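Local coordinates for protein class B carbapenemase GOB-18 (PDB 5K0W) that is a dizinc subclass B3 metallo-beta-lactamase that probably hydrolyses beta-lactam antibiotics, carbapenems among them, at residues V20-E23 against P24-M27; K133-Y136 against E137-K140; T186-K190 against R191-V195; V205-K208 against F209-T213; N271-D274 against L275-Y279. All blocks are in the same frame, centred on the assembly; numbering follows the deposited sequence.

Contact 1 (V20-E23 against P24-M27)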
loop_
_atom_site.group_PDB
_atom_site.type_symbol
_atom_site.label_atom_id
_atom_site.label_comp_id
_atom_site.label_asym_id
_atom_site.label_seq_id
_atom_site.Cartn_x
_atom_site.Cartn_y
_atom_site.Cartn_z
ATOM N N VAL A 20 -16.852 -17.527 6.065
ATOM C CA VAL A 20 -15.881 -17.384 7.139
ATOM C C VAL A 20 -14.550 -16.802 6.667
ATOM O O VAL A 20 -13.964 -17.306 5.710
ATOM C CB VAL A 20 -15.705 -18.729 7.903
ATOM C CG1 VAL A 20 -14.760 -18.581 9.092
ATOM C CG2 VAL A 20 -17.050 -19.277 8.376
ATOM N N VAL A 21 -14.071 -15.761 7.382
ATOM C CA VAL A 21 -12.787 -15.094 7.163
ATOM C C VAL A 21 -11.742 -15.776 8.065
ATOM O O VAL A 21 -12.012 -15.965 9.252
ATOM C CB VAL A 21 -12.882 -13.573 7.463
ATOM C CG1 VAL A 21 -11.526 -12.886 7.326
ATOM C CG2 VAL A 21 -13.920 -12.890 6.578
ATOM N N LYS A 22 -10.560 -16.135 7.519
ATOM C CA LYS A 22 -9.470 -16.714 8.300
ATOM C C LYS A 22 -8.098 -16.332 7.734
ATOM O O LYS A 22 -7.716 -16.800 6.651
ATOM C CB LYS A 22 -9.611 -18.239 8.445
ATOM C CG LYS A 22 -8.773 -18.805 9.592
ATOM C CD LYS A 22 -8.170 -20.144 9.245
ATOM C CE LYS A 22 -7.169 -20.582 10.282
ATOM N NZ LYS A 22 -6.537 -21.873 9.909
ATOM N N GLU A 23 -7.362 -15.480 8.471
ATOM C CA GLU A 23 -6.018 -15.038 8.092
ATOM C C GLU A 23 -5.036 -16.199 8.262
ATOM O O GLU A 23 -5.262 -17.038 9.141
ATOM C CB GLU A 23 -5.559 -13.878 8.974
ATOM C CG GLU A 23 -6.290 -12.575 8.703
ATOM C CD GLU A 23 -6.018 -11.438 9.672
ATOM O OE1 GLU A 23 -5.599 -11.703 10.822
ATOM O OE2 GLU A 23 -6.285 -10.275 9.293
ATOM N N PRO A 24 -3.937 -16.282 7.468
ATOM C CA PRO A 24 -2.995 -17.390 7.658
ATOM C C PRO A 24 -2.462 -17.476 9.086
ATOM O O PRO A 24 -2.353 -16.464 9.799
ATOM C CB PRO A 24 -1.886 -17.086 6.650
ATOM C CG PRO A 24 -2.540 -16.263 5.613
ATOM C CD PRO A 24 -3.514 -15.414 6.352
ATOM N N GLU A 25 -2.196 -18.718 9.511
ATOM C CA GLU A 25 -1.637 -19.061 10.808
ATOM C C GLU A 25 -0.156 -18.608 10.732
ATOM O O GLU A 25 0.398 -18.483 9.627
ATOM C CB GLU A 25 -1.742 -20.586 11.065
ATOM C CG GLU A 25 -3.167 -21.111 11.186
ATOM C CD GLU A 25 -3.370 -22.513 11.742
ATOM O OE1 GLU A 25 -2.402 -23.106 12.275
ATOM O OE2 GLU A 25 -4.516 -23.013 11.667
ATOM N N ASN A 26 0.457 -18.312 11.871
ATOM C CA ASN A 26 1.863 -17.878 11.973
ATOM C C ASN A 26 2.332 -16.590 11.220
ATOM O O ASN A 26 3.364 -16.589 10.536
ATOM C CB ASN A 26 2.873 -19.042 11.827
ATOM N N MET A 27 1.587 -15.496 11.402
ATOM C CA MET A 27 1.893 -14.171 10.847
ATOM C C MET A 27 3.083 -13.565 11.597
ATOM O O MET A 27 3.220 -13.833 12.793
ATOM C CB MET A 27 0.703 -13.259 11.097
ATOM C CG MET A 27 -0.256 -13.164 9.969
ATOM S SD MET A 27 -1.568 -12.063 10.538
ATOM C CE MET A 27 -2.665 -13.262 11.328
#
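Lys22 and Glu25 form a salt bridge that spans Glu23 and Pro24, with Lys22 NZ 2.9 Å from Glu25 OE2. The ammonium uses the anti lone pair of that oxygen, the one turned away from OE1. The two chains cross obliquely. Lys22 starts with CG anti to the backbone N (chi1 -162°) and bends at chi2, which carries its tip forward along the chain, while Glu25 runs extended beyond CG. A second touch, a van der Waals one, joins Glu23 and Met27, whose side chains meet at about a right angle. The terminal methyl leads: Met27 CE lies 3.4 Å from Glu23 OE1 and 3.8 Å from Glu23 CB, and the bend of Met27 at chi3 aims it there. The other carboxylate oxygen of Glu23 takes the backbone N-H of Ala71, which fixes the position of the group. Tyr101, on the short helix 101-104, borders Glu23, Pro24 and Met27 from outside, and the Met27 side chain is about 7 Å from that of the zinc ligand Asp102. The ion pair joins two exposed residues, so solvent probably screens it; the Glu23 bond to Ala71 ties this N-terminal loop to the chain near the metal site, while the Glu23-Met27 touch stays within the loop.

Contact 2 (K133-Y136 against E137-K140); sequences KSDY and EMGK
Glu137 CB sits over one face of the Tyr136 ring, 4.1 Å above its plane and offset toward the rim, and the carboxylate of Glu137 is turned 47° against the ring. Tyr215 meets Tyr136 edge-to-face, and Tyr136 OH bonds to the backbone carbonyl of the zinc ligand His175. The second flat group is the Asp135 carboxylate, whose OD1 accepts two backbone N-H groups. Glu137 N approaches on the anti side at 2.9 Å, close to the carboxylate plane. Met138 N comes from above that plane at 2.7 Å, in a nearly straight bond (171°). A first torsion of -164° sets CG beside the carbonyl carbon of Asp135, and the carboxylate thereby faces the N-H groups that follow. Met138 runs alongside it, CB 3.5 Å from Asp135 OD1. The backbone completes the grip through Gly139 N to Asp135 O, 3.0 Å, while Lys140 NZ reaches Glu137 OE2 at 3.0 Å in a salt bridge from above its carboxylate plane. The i to i+2 bond makes an Asx turn, and with the i to i+4 backbone bond an Asx motif, here leading into a 3-10 segment. The Asp135 side chain lies about 3 Å from that of His100, which places this motif directly beside the zinc site.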
loop_
_atom_site.group_PDB
_atom_site.type_symbol
_atom_site.label_atom_id
_atom_site.label_comp_id
_atom_site.label_asym_id
_atom_site.label_seq_id
_atom_site.Cartn_x
_atom_site.Cartn_y
_atom_site.Cartn_z
ATOM N N LYS A 133 -10.301 -15.001 -2.357
ATOM C CA LYS A 133 -10.532 -16.266 -3.066
ATOM C C LYS A 133 -9.994 -16.293 -4.489
ATOM O O LYS A 133 -9.448 -17.322 -4.892
ATOM C CB LYS A 133 -12.006 -16.668 -3.055
ATOM C CG LYS A 133 -12.539 -17.058 -1.686
ATOM C CD LYS A 133 -13.981 -17.537 -1.780
ATOM C CE LYS A 133 -14.998 -16.433 -1.939
ATOM N NZ LYS A 133 -16.338 -16.959 -2.325
ATOM N N SER A 134 -10.113 -15.180 -5.244
ATOM C CA SER A 134 -9.613 -15.143 -6.618
ATOM C C SER A 134 -8.118 -14.853 -6.768
ATOM O O SER A 134 -7.631 -14.875 -7.892
ATOM C CB SER A 134 -10.435 -14.188 -7.472
ATOM O OG SER A 134 -10.324 -12.882 -6.943
ATOM N N ASP A 135 -7.378 -14.610 -5.670
ATOM C CA ASP A 135 -5.938 -14.312 -5.760
ATOM C C ASP A 135 -5.145 -15.497 -6.323
ATOM O O ASP A 135 -5.271 -16.612 -5.815
ATOM C CB ASP A 135 -5.365 -13.861 -4.404
ATOM C CG ASP A 135 -4.002 -13.189 -4.508
ATOM O OD1 ASP A 135 -2.993 -13.911 -4.709
ATOM O OD2 ASP A 135 -3.940 -11.940 -4.387
ATOM N N TYR A 136 -4.333 -15.240 -7.377
ATOM C CA TYR A 136 -3.476 -16.216 -8.064
ATOM C C TYR A 136 -2.529 -16.969 -7.123
ATOM O O TYR A 136 -2.038 -18.050 -7.470
ATOM C CB TYR A 136 -2.707 -15.534 -9.206
ATOM C CG TYR A 136 -1.534 -14.687 -8.766
ATOM C CD1 TYR A 136 -1.719 -13.394 -8.305
ATOM C CD2 TYR A 136 -0.232 -15.179 -8.826
ATOM C CE1 TYR A 136 -0.639 -12.604 -7.925
ATOM C CE2 TYR A 136 0.851 -14.413 -8.413
ATOM C CZ TYR A 136 0.643 -13.129 -7.953
ATOM O OH TYR A 136 1.724 -12.370 -7.580
ATOM N N GLU A 137 -2.272 -16.400 -5.948
ATOM C CA GLU A 137 -1.433 -17.047 -4.956
ATOM C C GLU A 137 -2.140 -17.186 -3.617
ATOM O O GLU A 137 -2.146 -18.276 -3.050
ATOM C CB GLU A 137 -0.050 -16.355 -4.836
ATOM C CG GLU A 137 0.897 -16.931 -3.786
ATOM C CD GLU A 137 1.500 -18.313 -3.986
ATOM O OE1 GLU A 137 1.201 -18.975 -5.008
ATOM O OE2 GLU A 137 2.298 -18.726 -3.115
ATOM N N MET A 138 -2.757 -16.101 -3.125
ATOM C CA MET A 138 -3.433 -16.055 -1.818
ATOM C C MET A 138 -4.792 -16.771 -1.735
ATOM O O MET A 138 -5.313 -16.949 -0.635
ATOM C CB MET A 138 -3.507 -14.599 -1.305
ATOM C CG MET A 138 -2.153 -13.935 -1.151
ATOM S SD MET A 138 -1.038 -14.874 -0.084
ATOM C CE MET A 138 -1.803 -14.593 1.496
ATOM N N GLY A 139 -5.333 -17.163 -2.896
ATOM C CA GLY A 139 -6.603 -17.873 -3.040
ATOM C C GLY A 139 -6.598 -19.247 -2.398
ATOM O O GLY A 139 -7.635 -19.694 -1.900
ATOM N N LYS A 140 -5.414 -19.914 -2.365
ATOM C CA LYS A 140 -5.220 -21.228 -1.719
ATOM C C LYS A 140 -5.622 -21.208 -0.222
ATOM O O LYS A 140 -5.940 -22.261 0.333
ATOM C CB LYS A 140 -3.783 -21.751 -1.903
ATOM C CG LYS A 140 -2.688 -20.918 -1.247
ATOM C CD LYS A 140 -1.324 -21.519 -1.550
ATOM C CE LYS A 140 -0.179 -20.546 -1.381
ATOM N NZ LYS A 140 1.128 -21.131 -1.804
#

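Contact 3 (T186-K190 against R191-V195); sequences TKDEK and RKYRV
Asp188 divides its carboxylate between two partners across the turn. OD1 takes the backbone N-H of Arg191 at 2.9 Å in a nearly straight bond (173°), met almost along its C-O axis, and OD2 accepts the hydroxyl of Tyr193 at 2.5 Å from above the carboxylate plane. Carboxylate and ring stand 77° apart, with Asp188 CG in the plane of the ring at its edge. The Asp188 side chain reaches inward because CG lies between its backbone N and carbonyl carbon (chi1 59°). Tyr257 OH is also hydrogen-bonded to OD2. Asp188 N in turn donates to Arg191 O at 3.0 Å, which closes the loop end of the beta hairpin built from strands 180-187 and 192-198. Next along the strands, Lys187 and Lys192 form an antiparallel non-hydrogen-bonded pair, followed by Thr186 and Tyr193 as a hydrogen-bonded pair, in which Tyr193 N lies 2.8 Å from Thr186 O. Arg191 turns along its own strand to the next residue, NE and NH1 both gripping Lys192 O side-on, with that oxygen in the guanidinium plane; NH1 is also salt-bridged to Asp235. One face of the guanidinium lies over Tyr193 CD2, 3.4 Å from the plane and offset toward the rim. On the same face of the sheet as the tyrosine, Thr186 CG2 packs on Val195 CG2 at 3.8 Å, and Thr186 OG1 accepts from Asn43 N. The lysines run side by side on the other face. Lys187 NZ and Lys192 NZ are 4.5 Å apart, like charges at an exposed position where solvent probably eases the repulsion.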
loop_
_atom_site.group_PDB
_atom_site.type_symbol
_atom_site.label_atom_id
_atom_site.label_comp_id
_atom_site.label_asym_id
_atom_site.label_seq_id
_atom_site.Cartn_x
_atom_site.Cartn_y
_atom_site.Cartn_z
ATOM N N THR A 186 2.856 17.553 -1.688
ATOM C CA THR A 186 2.404 18.031 -0.381
ATOM C C THR A 186 3.350 19.121 0.083
ATOM O O THR A 186 4.483 19.188 -0.393
ATOM C CB THR A 186 2.176 16.912 0.637
ATOM O OG1 THR A 186 1.539 17.490 1.780
ATOM C CG2 THR A 186 3.461 16.203 1.046
ATOM N N LYS A 187 2.895 19.991 0.979
ATOM C CA LYS A 187 3.747 21.079 1.422
ATOM C C LYS A 187 3.711 21.363 2.903
ATOM O O LYS A 187 2.692 21.160 3.581
ATOM C CB LYS A 187 3.480 22.360 0.594
ATOM C CG LYS A 187 2.122 23.022 0.860
ATOM C CD LYS A 187 1.521 23.716 -0.370
ATOM C CE LYS A 187 0.255 23.034 -0.905
ATOM N NZ LYS A 187 0.507 21.679 -1.504
ATOM N N ASP A 188 4.846 21.823 3.408
ATOM C CA ASP A 188 4.943 22.293 4.776
ATOM C C ASP A 188 5.225 23.796 4.675
ATOM O O ASP A 188 5.086 24.379 3.596
ATOM C CB ASP A 188 5.966 21.489 5.620
ATOM C CG ASP A 188 7.412 21.452 5.146
ATOM O OD1 ASP A 188 7.768 22.248 4.243
ATOM O OD2 ASP A 188 8.196 20.632 5.691
ATOM N N GLU A 189 5.591 24.419 5.783
ATOM C CA GLU A 189 5.909 25.846 5.893
ATOM C C GLU A 189 7.155 26.217 5.073
ATOM O O GLU A 189 7.225 27.316 4.535
ATOM C CB GLU A 189 6.054 26.245 7.387
ATOM C CG GLU A 189 6.561 25.146 8.327
ATOM C CD GLU A 189 5.638 23.995 8.729
ATOM O OE1 GLU A 189 4.414 24.219 8.886
ATOM O OE2 GLU A 189 6.143 22.853 8.849
ATOM N N LYS A 190 8.096 25.262 4.951
ATOM C CA LYS A 190 9.371 25.343 4.253
ATOM C C LYS A 190 9.289 25.163 2.712
ATOM O O LYS A 190 9.719 26.060 1.979
ATOM C CB LYS A 190 10.373 24.350 4.897
ATOM C CG LYS A 190 11.728 24.242 4.170
ATOM C CD LYS A 190 12.798 23.486 4.967
ATOM C CE LYS A 190 14.068 23.336 4.186
ATOM N NZ LYS A 190 14.373 21.905 3.892
ATOM N N ARG A 191 8.778 24.013 2.226
ATOM C CA ARG A 191 8.763 23.669 0.785
ATOM C C ARG A 191 7.644 22.713 0.351
ATOM O O ARG A 191 6.821 22.291 1.165
ATOM C CB ARG A 191 10.124 23.030 0.406
ATOM C CG ARG A 191 10.609 21.971 1.425
ATOM C CD ARG A 191 11.715 21.071 0.924
ATOM N NE ARG A 191 11.269 20.310 -0.236
ATOM C CZ ARG A 191 12.036 19.501 -0.947
ATOM N NH1 ARG A 191 11.547 18.886 -2.012
ATOM N NH2 ARG A 191 13.300 19.297 -0.598
ATOM N N LYS A 192 7.641 22.362 -0.946
ATOM C CA LYS A 192 6.753 21.385 -1.593
ATOM C C LYS A 192 7.566 20.086 -1.695
ATOM O O LYS A 192 8.802 20.135 -1.700
ATOM C CB LYS A 192 6.335 21.857 -3.004
ATOM C CG LYS A 192 5.310 22.993 -3.005
ATOM C CD LYS A 192 4.935 23.417 -4.425
ATOM C CE LYS A 192 4.211 24.741 -4.494
ATOM N NZ LYS A 192 2.784 24.628 -4.076
ATOM N N TYR A 193 6.886 18.928 -1.745
ATOM C CA TYR A 193 7.525 17.606 -1.827
ATOM C C TYR A 193 6.743 16.705 -2.750
ATOM O O TYR A 193 5.558 16.487 -2.512
ATOM C CB TYR A 193 7.551 16.898 -0.453
ATOM C CG TYR A 193 8.158 17.654 0.700
ATOM C CD1 TYR A 193 7.370 18.436 1.535
ATOM C CD2 TYR A 193 9.501 17.494 1.029
ATOM C CE1 TYR A 193 7.912 19.078 2.648
ATOM C CE2 TYR A 193 10.045 18.100 2.159
ATOM C CZ TYR A 193 9.250 18.901 2.960
ATOM O OH TYR A 193 9.795 19.514 4.058
ATOM N N ARG A 194 7.406 16.128 -3.759
ATOM C CA ARG A 194 6.781 15.158 -4.649
ATOM C C ARG A 194 6.972 13.816 -3.943
ATOM O O ARG A 194 8.093 13.315 -3.828
ATOM C CB ARG A 194 7.408 15.186 -6.054
ATOM C CG ARG A 194 6.784 14.207 -7.051
ATOM C CD ARG A 194 6.993 14.733 -8.452
ATOM N NE ARG A 194 6.563 13.807 -9.503
ATOM C CZ ARG A 194 5.324 13.747 -9.988
ATOM N NH1 ARG A 194 5.025 12.885 -10.955
ATOM N NH2 ARG A 194 4.369 14.537 -9.496
ATOM N N VAL A 195 5.875 13.293 -3.381
ATOM C CA VAL A 195 5.869 12.059 -2.602
ATOM C C VAL A 195 5.435 10.852 -3.430
ATOM O O VAL A 195 4.431 10.915 -4.141
ATOM C CB VAL A 195 5.037 12.224 -1.304
ATOM C CG1 VAL A 195 5.032 10.946 -0.470
ATOM C CG2 VAL A 195 5.558 13.400 -0.472
#

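Contact 4 (V205-K208 against F209-T213); sequences VDKK and FSEVT
Lys207 sends CG between its backbone N and carbonyl carbon (chi1 66°) and then runs extended, which carries its chain across Glu211 and Val212 at a slant. Glu211 starts with CG beside its backbone N and returns over the preceding residues. Its OE1 is met by Lys208 N at 3.2 Å, from above the carboxylate plane, and OE2 rests 3.6 Å from Lys207 CB. The ammonium of Lys207 stops at the backbone instead of the carboxylate: NZ to Glu211 O is a weak bond of 3.2 Å. Lys207 CE touches Val212 CG2 at 3.7 Å on the way. Lys208 O receives Glu211 N at 2.8 Å, closing a beta turn over Phe209 and Ser210. An inverse gamma turn centred on Val212 follows, with Thr213 N bonded to Glu211 O, and together the turns coil the loop between strand 192-198 and helix 218-230. On its buried side Val205 CG2 meets the edge of the Phe209 ring near its plane, 3.8 Å from CE1, and packs on Val212 CG2 at 4.1 Å. Ile218 of the following helix touches both Val205 and Phe209. Lys282 of the C-terminal helix makes a cation-pi contact with the phenylalanine, and its NZ hydrogen-bonds to Lys207 O.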
loop_
_atom_site.group_PDB
_atom_site.type_symbol
_atom_site.label_atom_id
_atom_site.label_comp_id
_atom_site.label_asym_id
_atom_site.label_seq_id
_atom_site.Cartn_x
_atom_site.Cartn_y
_atom_site.Cartn_z
ATOM N N VAL A 205 5.475 -16.019 -5.826
ATOM C CA VAL A 205 5.365 -17.380 -6.370
ATOM C C VAL A 205 6.717 -18.096 -6.398
ATOM O O VAL A 205 7.725 -17.540 -6.847
ATOM C CB VAL A 205 4.595 -17.511 -7.715
ATOM C CG1 VAL A 205 3.120 -17.203 -7.537
ATOM C CG2 VAL A 205 5.209 -16.656 -8.825
ATOM N N ASP A 206 6.718 -19.341 -5.926
ATOM C CA ASP A 206 7.881 -20.236 -5.852
ATOM C C ASP A 206 8.083 -20.984 -7.193
ATOM O O ASP A 206 9.217 -21.293 -7.554
ATOM C CB ASP A 206 7.687 -21.253 -4.706
ATOM C CG ASP A 206 6.978 -20.710 -3.461
ATOM O OD1 ASP A 206 5.731 -20.452 -3.534
ATOM O OD2 ASP A 206 7.647 -20.582 -2.407
ATOM N N LYS A 207 6.977 -21.245 -7.924
ATOM C CA LYS A 207 6.946 -21.921 -9.222
ATOM C C LYS A 207 7.203 -20.972 -10.429
ATOM O O LYS A 207 7.103 -19.752 -10.290
ATOM C CB LYS A 207 5.622 -22.701 -9.384
ATOM C CG LYS A 207 4.364 -21.836 -9.459
ATOM C CD LYS A 207 3.100 -22.677 -9.655
ATOM C CE LYS A 207 1.913 -21.820 -10.026
ATOM N NZ LYS A 207 0.761 -22.620 -10.508
ATOM N N LYS A 208 7.518 -21.550 -11.611
ATOM C CA LYS A 208 7.793 -20.859 -12.885
ATOM C C LYS A 208 6.593 -20.063 -13.345
ATOM O O LYS A 208 5.479 -20.567 -13.260
ATOM C CB LYS A 208 8.192 -21.868 -13.983
ATOM C CG LYS A 208 9.501 -22.601 -13.697
ATOM C CD LYS A 208 9.834 -23.674 -14.731
ATOM C CE LYS A 208 11.097 -24.414 -14.328
ATOM N NZ LYS A 208 11.575 -25.329 -15.393
ATOM N N PHE A 209 6.809 -18.823 -13.844
ATOM C CA PHE A 209 5.714 -17.935 -14.299
ATOM C C PHE A 209 4.773 -18.594 -15.317
ATOM O O PHE A 209 3.573 -18.293 -15.350
ATOM C CB PHE A 209 6.226 -16.570 -14.811
ATOM C CG PHE A 209 6.852 -15.648 -13.782
ATOM C CD1 PHE A 209 6.306 -15.519 -12.508
ATOM C CD2 PHE A 209 7.965 -14.876 -14.101
ATOM C CE1 PHE A 209 6.891 -14.676 -11.558
ATOM C CE2 PHE A 209 8.551 -14.039 -13.146
ATOM C CZ PHE A 209 8.005 -13.939 -11.883
ATOM N N SER A 210 5.325 -19.521 -16.113
ATOM C CA SER A 210 4.607 -20.289 -17.129
ATOM C C SER A 210 3.589 -21.241 -16.483
ATOM O O SER A 210 2.562 -21.550 -17.104
ATOM C CB SER A 210 5.592 -21.069 -17.997
ATOM O OG SER A 210 6.439 -21.884 -17.200
ATOM N N GLU A 211 3.873 -21.706 -15.241
ATOM C CA GLU A 211 2.986 -22.583 -14.493
ATOM C C GLU A 211 1.798 -21.779 -13.918
ATOM O O GLU A 211 0.729 -22.346 -13.701
ATOM C CB GLU A 211 3.732 -23.269 -13.335
ATOM C CG GLU A 211 4.850 -24.233 -13.701
ATOM C CD GLU A 211 5.563 -24.792 -12.480
ATOM O OE1 GLU A 211 6.789 -24.571 -12.341
ATOM O OE2 GLU A 211 4.882 -25.421 -11.637
ATOM N N VAL A 212 2.001 -20.472 -13.636
ATOM C CA VAL A 212 1.000 -19.573 -13.042
ATOM C C VAL A 212 -0.070 -19.235 -14.077
ATOM O O VAL A 212 -0.111 -18.120 -14.608
ATOM C CB VAL A 212 1.620 -18.304 -12.389
ATOM C CG1 VAL A 212 0.639 -17.641 -11.435
ATOM C CG2 VAL A 212 2.921 -18.618 -11.664
ATOM N N THR A 213 -0.933 -20.223 -14.365
ATOM C CA THR A 213 -2.020 -20.109 -15.345
ATOM C C THR A 213 -3.179 -19.221 -14.837
ATOM O O THR A 213 -4.006 -18.782 -15.634
ATOM C CB THR A 213 -2.421 -21.481 -15.934
ATOM O OG1 THR A 213 -3.039 -22.282 -14.930
ATOM C CG2 THR A 213 -1.231 -22.245 -16.536
#

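Contact 5 (N271-D274 against L275-Y279)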
loop_
_atom_site.group_PDB
_atom_site.type_symbol
_atom_site.label_atom_id
_atom_site.label_comp_id
_atom_site.label_asym_id
_atom_site.label_seq_id
_atom_site.Cartn_x
_atom_site.Cartn_y
_atom_site.Cartn_z
ATOM N N ASN A 271 17.220 -0.903 -4.271
ATOM C CA ASN A 271 16.221 -1.916 -3.927
ATOM C C ASN A 271 15.463 -2.344 -5.159
ATOM O O ASN A 271 15.187 -3.529 -5.302
ATOM C CB ASN A 271 15.224 -1.396 -2.881
ATOM C CG ASN A 271 15.808 -1.210 -1.512
ATOM O OD1 ASN A 271 16.633 -2.002 -1.044
ATOM N ND2 ASN A 271 15.370 -0.167 -0.831
ATOM N N LEU A 272 15.135 -1.392 -6.054
ATOM C CA LEU A 272 14.419 -1.667 -7.296
ATOM C C LEU A 272 15.252 -2.559 -8.211
ATOM O O LEU A 272 14.721 -3.522 -8.761
ATOM C CB LEU A 272 14.052 -0.353 -7.990
ATOM C CG LEU A 272 13.033 -0.393 -9.108
ATOM C CD1 LEU A 272 11.677 -0.934 -8.623
ATOM C CD2 LEU A 272 12.838 0.974 -9.660
ATOM N N ASN A 273 16.555 -2.263 -8.338
ATOM C CA ASN A 273 17.495 -3.023 -9.160
ATOM C C ASN A 273 17.722 -4.426 -8.578
ATOM O O ASN A 273 17.865 -5.376 -9.343
ATOM C CB ASN A 273 18.816 -2.238 -9.326
ATOM C CG ASN A 273 19.927 -2.972 -10.034
ATOM O OD1 ASN A 273 20.993 -3.231 -9.461
ATOM N ND2 ASN A 273 19.698 -3.342 -11.286
ATOM N N ASP A 274 17.715 -4.562 -7.233
ATOM C CA ASP A 274 17.871 -5.861 -6.580
ATOM C C ASP A 274 16.658 -6.735 -6.830
ATOM O O ASP A 274 16.800 -7.948 -6.960
ATOM C CB ASP A 274 18.166 -5.718 -5.083
ATOM C CG ASP A 274 19.538 -5.140 -4.781
ATOM O OD1 ASP A 274 20.510 -5.501 -5.493
ATOM O OD2 ASP A 274 19.644 -4.331 -3.828
ATOM N N LEU A 275 15.475 -6.109 -6.960
ATOM C CA LEU A 275 14.223 -6.786 -7.258
ATOM C C LEU A 275 14.177 -7.217 -8.743
ATOM O O LEU A 275 13.649 -8.298 -9.048
ATOM C CB LEU A 275 13.030 -5.915 -6.852
ATOM C CG LEU A 275 12.745 -5.845 -5.343
ATOM C CD1 LEU A 275 11.876 -4.663 -4.995
ATOM C CD2 LEU A 275 12.091 -7.101 -4.837
ATOM N N GLU A 276 14.770 -6.415 -9.656
ATOM C CA GLU A 276 14.842 -6.734 -11.091
ATOM C C GLU A 276 15.861 -7.840 -11.307
ATOM O O GLU A 276 15.573 -8.771 -12.063
ATOM C CB GLU A 276 15.188 -5.500 -11.911
ATOM C CG GLU A 276 14.893 -5.622 -13.393
ATOM C CD GLU A 276 15.551 -4.524 -14.200
ATOM O OE1 GLU A 276 14.975 -3.416 -14.272
ATOM O OE2 GLU A 276 16.686 -4.742 -14.682
ATOM N N LYS A 277 17.024 -7.779 -10.595
ATOM C CA LYS A 277 18.099 -8.795 -10.631
ATOM C C LYS A 277 17.541 -10.174 -10.288
ATOM O O LYS A 277 17.793 -11.127 -11.023
ATOM C CB LYS A 277 19.251 -8.426 -9.670
ATOM C CG LYS A 277 20.422 -7.748 -10.351
ATOM C CD LYS A 277 21.317 -7.006 -9.354
ATOM C CE LYS A 277 22.640 -6.675 -10.003
ATOM N NZ LYS A 277 23.365 -5.591 -9.285
ATOM N N SER A 278 16.748 -10.274 -9.206
ATOM C CA SER A 278 16.145 -11.559 -8.834
ATOM C C SER A 278 14.985 -11.930 -9.768
ATOM O O SER A 278 14.814 -13.113 -10.062
ATOM C CB SER A 278 15.783 -11.641 -7.351
ATOM O OG SER A 278 14.877 -10.626 -6.976
ATOM N N TYR A 279 14.262 -10.915 -10.308
ATOM C CA TYR A 279 13.170 -11.155 -11.255
ATOM C C TYR A 279 13.705 -11.832 -12.524
ATOM O O TYR A 279 13.136 -12.836 -12.970
ATOM C CB TYR A 279 12.407 -9.857 -11.587
ATOM C CG TYR A 279 11.594 -9.945 -12.859
ATOM C CD1 TYR A 279 10.444 -10.732 -12.925
ATOM C CD2 TYR A 279 11.994 -9.280 -14.011
ATOM C CE1 TYR A 279 9.720 -10.860 -14.109
ATOM C CE2 TYR A 279 11.267 -9.386 -15.198
ATOM C CZ TYR A 279 10.135 -10.183 -15.244
ATOM O OH TYR A 279 9.426 -10.290 -16.415
#
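Asn271, Leu272, Asn273 and Asp274 each give their carbonyl to the N-H four residues on, as in a regular alpha helix; of these bonds Lys277 N to Asn273 O is 2.8 Å and Ser278 N to Asp274 O 3.2 Å. Side chains add smaller contacts along the spiral. Asn273 and Lys277, one turn apart, approach at a slant: Lys277 NZ lies 3.4 Å from Asn273 OD1, a weak hydrogen bond. Lys277 is extended beyond CG and its aliphatic part passes the amide oxygen, CD 3.8 Å from OD1 of Asn273. The carboxylate of Asp274 is close by, its OD1 4.7 Å from Lys277 NZ, a longer-range attraction at most. The segments lie in helix 265-284, which packs on helix 218-230. Leu272, Leu275, Glu276 and Tyr279, spaced i, i+3, i+4 and i+7, all touch that neighbour and make up the packing face. Leu275 also touches Met200 and Pro201, in the loop after strand 192-198; its CG stays beside the backbone N (chi1 -75°), which keeps it over the previous turn, 3.4 Å from Asn271 O. Glu276 is extended beyond CG, and its OE1 makes a long, weak ion pair with Lys230. Tyr279 reaches Phe226, ring against ring with the planes about 35° apart. Its hydroxyl makes a weak bond to Gln219 O, while the exposed face of the helix carries Asp274, Lys277 and Ser278.

In the fold
Contacts 1, 2 and 5 are surface contacts, 3 and 4 partly buried. Contacts 1 and 2 are loops near the zinc site, centres about 13 Å apart but not touching; an ion pair and a side-chain anchor shape the first, an Asx motif the second. Contact 4 meets contact 2 through Tyr136 on Val205 and Val212 and Glu137 on Val205, and contact 5 through Phe209 on Tyr279, so contacts 2, 4 and 5 form a continuous series. Contact 3 stands apart, its centre about 40 Å from that of contact 1 across the chain's centre: there paired strands close in a tight hairpin end with a carboxylate-centred network. Contact 5 alone follows regular helical bonding.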